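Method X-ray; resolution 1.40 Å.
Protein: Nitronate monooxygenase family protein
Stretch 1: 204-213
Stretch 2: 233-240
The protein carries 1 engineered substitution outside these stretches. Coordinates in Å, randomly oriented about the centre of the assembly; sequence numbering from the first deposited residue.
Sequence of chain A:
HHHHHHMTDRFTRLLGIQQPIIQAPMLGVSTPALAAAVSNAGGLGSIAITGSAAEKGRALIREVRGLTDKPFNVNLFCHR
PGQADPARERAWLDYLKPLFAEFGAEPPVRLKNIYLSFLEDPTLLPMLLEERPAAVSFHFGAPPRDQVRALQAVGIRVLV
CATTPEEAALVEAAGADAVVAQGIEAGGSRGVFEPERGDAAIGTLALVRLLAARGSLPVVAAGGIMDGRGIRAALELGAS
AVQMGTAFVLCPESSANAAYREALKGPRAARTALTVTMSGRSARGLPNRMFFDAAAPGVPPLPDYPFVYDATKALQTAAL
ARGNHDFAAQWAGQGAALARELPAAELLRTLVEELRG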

# COMPACT_ATOMS: atom_id res chain seq x y z
N THR A 204 -1.14 2.54 4.44
CA THR A 204 -1.23 3.16 5.75
C THR A 204 -1.48 4.68 5.68
O THR A 204 -2.32 5.21 6.42
N LEU A 205 -0.75 5.38 4.81
CA LEU A 205 -0.85 6.83 4.75
C LEU A 205 -2.27 7.25 4.36
O LEU A 205 -2.81 8.19 4.95
N ALA A 206 -2.87 6.56 3.40
CA ALA A 206 -4.26 6.89 3.05
C ALA A 206 -5.23 6.42 4.13
O ALA A 206 -6.12 7.17 4.54
N LEU A 207 -5.07 5.18 4.60
CA LEU A 207 -6.04 4.62 5.54
C LEU A 207 -6.12 5.40 6.84
O LEU A 207 -7.22 5.70 7.33
N VAL A 208 -4.97 5.73 7.42
CA VAL A 208 -4.96 6.47 8.68
C VAL A 208 -5.62 7.84 8.53
O VAL A 208 -6.43 8.24 9.37
N ARG A 209 -5.30 8.54 7.45
CA ARG A 209 -5.89 9.85 7.21
C ARG A 209 -7.41 9.75 7.03
O ARG A 209 -8.16 10.57 7.56
N LEU A 210 -7.86 8.76 6.27
CA LEU A 210 -9.28 8.57 6.02
C LEU A 210 -10.05 8.30 7.32
O LEU A 210 -11.11 8.88 7.56
N LEU A 211 -9.50 7.42 8.15
CA LEU A 211 -10.16 7.09 9.40
C LEU A 211 -10.10 8.24 10.41
O LEU A 211 -11.07 8.46 11.14
N ALA A 212 -8.99 8.97 10.46
CA ALA A 212 -8.88 10.11 11.38
C ALA A 212 -9.81 11.23 10.95
O ALA A 212 -10.42 11.91 11.78
N ALA A 213 -9.94 11.44 9.64
CA ALA A 213 -10.83 12.46 9.11
C ALA A 213 -12.29 12.19 9.49
O ALA A 213 -13.14 13.07 9.34
N ALA A 233 4.95 10.73 11.63
CA ALA A 233 4.14 10.84 10.41
C ALA A 233 2.71 10.36 10.67
O ALA A 233 1.75 11.00 10.24
N ALA A 234 2.58 9.23 11.36
CA ALA A 234 1.26 8.70 11.73
C ALA A 234 0.47 9.72 12.54
O ALA A 234 -0.73 9.92 12.30
N LEU A 235 1.13 10.37 13.49
CA LEU A 235 0.46 11.39 14.28
C LEU A 235 0.06 12.61 13.44
O LEU A 235 -1.01 13.18 13.65
N GLU A 236 0.89 13.02 12.49
CA GLU A 236 0.51 14.09 11.59
C GLU A 236 -0.75 13.74 10.80
O GLU A 236 -1.58 14.61 10.50
N LEU A 237 -0.92 12.46 10.49
CA LEU A 237 -2.09 12.01 9.71
C LEU A 237 -3.37 11.99 10.55
O LEU A 237 -4.47 11.86 10.01
N GLY A 238 -3.21 12.11 11.86
CA GLY A 238 -4.33 12.13 12.77
C GLY A 238 -4.44 10.92 13.69
O GLY A 238 -5.42 10.81 14.42
N ALA A 239 -3.47 10.02 13.67
CA ALA A 239 -3.53 8.85 14.55
C ALA A 239 -3.37 9.28 16.00
O ALA A 239 -2.75 10.30 16.29
N SER A 240 -3.90 8.46 16.90
CA SER A 240 -3.74 8.68 18.34
C SER A 240 -2.63 7.82 18.93
O SER A 240 -2.22 8.04 20.07

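The end of one helix can dock against the flank of another with a single large side chain doing most of the apolar work, and this nitronate monooxygenase family protein offers a compact example. The large side chain is Leu-237, just before the glycine that closes the helix of the second stretch, which gives up more surface to the partner helix than any other residue of the pair. Its CA-to-CB bond runs sideways rather than straight at the neighbour, but chi1 in m (-66°) and chi2 in t (171°) carry the two methyls along the surface of the first helix. There CD1 of Leu-237 lies 4.1 Å from CG of Leu-205 and 3.8 Å from the Leu-205 carbonyl O, so the leucine packs against backbone as well as side chain.

One turn further along the first helix, Val-208 points directly toward the second stretch. With chi1 in t (174°), its CG1 is placed 3.8 Å from CB of Leu-237 and 3.9 Å from CB of Ala-239; the same methyl also lies 4.1 Å from the carbonyl O of Ala-234. A single branch thus touches both the last helical turn and the chain that leaves it. Leu-205, one turn earlier, is buried with chi1 in t and chi2 between wells at 132°.

Ala-212 follows, again pointing toward the partner, and here the spacing becomes tight. Its CB sits 3.5 Å from the carbonyl O of Leu-237 and 3.6 Å from the carbonyl O of Gly-238. Gly-238 closes the helix in a Schellman motif with positive phi (113°), its N bonded to Leu-235 O at 3.0 Å and Ala-239 N bonded to Ala-234 O at 3.1 Å. The absence of a side chain is doubly required: an ideal CB would be jammed against the preceding carbonyl and would also fall 2.5 Å from CB of Ala-212. Glycine therefore serves both the turn and the close approach of the two chains.

At the polar edge, Arg-209 combines both kinds of contact. Its chi1 in t, chi2 in p and chi3 in t lay the aliphatic part beside Leu-237, with Arg-209 CD 4.1 Å from Leu-237 CD2, and bring the guanidinium to the helix end. There Arg-209 NH2 donates a hydrogen bond to Leu-237 O at 3.0 Å, the acceptor lying at the guanidinium edge near its plane. Arg-209 NE and NH1 are satisfied elsewhere in the structure.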

# COMPACT_ATOMS: atom_id res chain seq x y z
CB THR A 204 0.03 2.86 6.59
OG1 THR A 204 0.14 1.45 6.78
CG2 THR A 204 -0.04 3.54 7.94
CB LEU A 205 0.18 7.40 3.78
CG LEU A 205 0.14 8.92 3.66
CD1 LEU A 205 1.54 9.50 3.78
CD2 LEU A 205 -0.50 9.30 2.33
CB ALA A 206 -4.64 6.28 1.70
CB LEU A 207 -5.74 3.15 5.84
CG LEU A 207 -6.77 2.45 6.73
CD1 LEU A 207 -8.15 2.37 6.07
CD2 LEU A 207 -6.30 1.06 7.10
CB VAL A 208 -3.53 6.62 9.23
CG1 VAL A 208 -3.51 7.51 10.48
CG2 VAL A 208 -2.98 5.25 9.58
CB ARG A 209 -5.26 10.52 6.00
CG ARG A 209 -5.74 11.95 5.82
CD ARG A 209 -4.92 12.93 6.67
NE ARG A 209 -5.63 14.21 6.78
CZ ARG A 209 -6.36 14.56 7.83
NH1 ARG A 209 -6.98 15.74 7.82
NH2 ARG A 209 -6.48 13.76 8.89
CB LEU A 210 -9.51 7.42 5.04
CG LEU A 210 -9.09 7.67 3.59
CD1 LEU A 210 -9.07 6.38 2.77
CD2 LEU A 210 -10.00 8.71 2.93
CB LEU A 211 -9.58 5.80 9.98
CG LEU A 211 -10.25 4.48 9.57
CD1 LEU A 211 -10.69 4.42 8.10
CD2 LEU A 211 -9.41 3.26 9.95
CB ALA A 212 -7.43 10.60 11.45
CB ALA A 213 -10.68 12.56 7.61
CB ALA A 233 4.78 10.06 9.26
CB ALA A 234 1.41 7.42 12.52
CB LEU A 235 1.35 11.82 15.46
CG LEU A 235 1.76 10.67 16.39
CD1 LEU A 235 2.59 11.20 17.55
CD2 LEU A 235 0.54 9.92 16.91
CB GLU A 236 1.65 14.45 10.63
CG GLU A 236 2.80 15.21 11.30
CD GLU A 236 2.43 16.61 11.74
OE1 GLU A 236 1.35 17.10 11.35
OE2 GLU A 236 3.22 17.24 12.47
CB LEU A 237 -1.83 10.64 9.10
CG LEU A 237 -0.72 10.61 8.05
CD1 LEU A 237 -0.41 9.16 7.69
CD2 LEU A 237 -1.12 11.40 6.81
CB ALA A 239 -2.44 7.84 14.18
CB SER A 240 -5.04 8.38 19.07
OG SER A 240 -6.07 9.25 18.63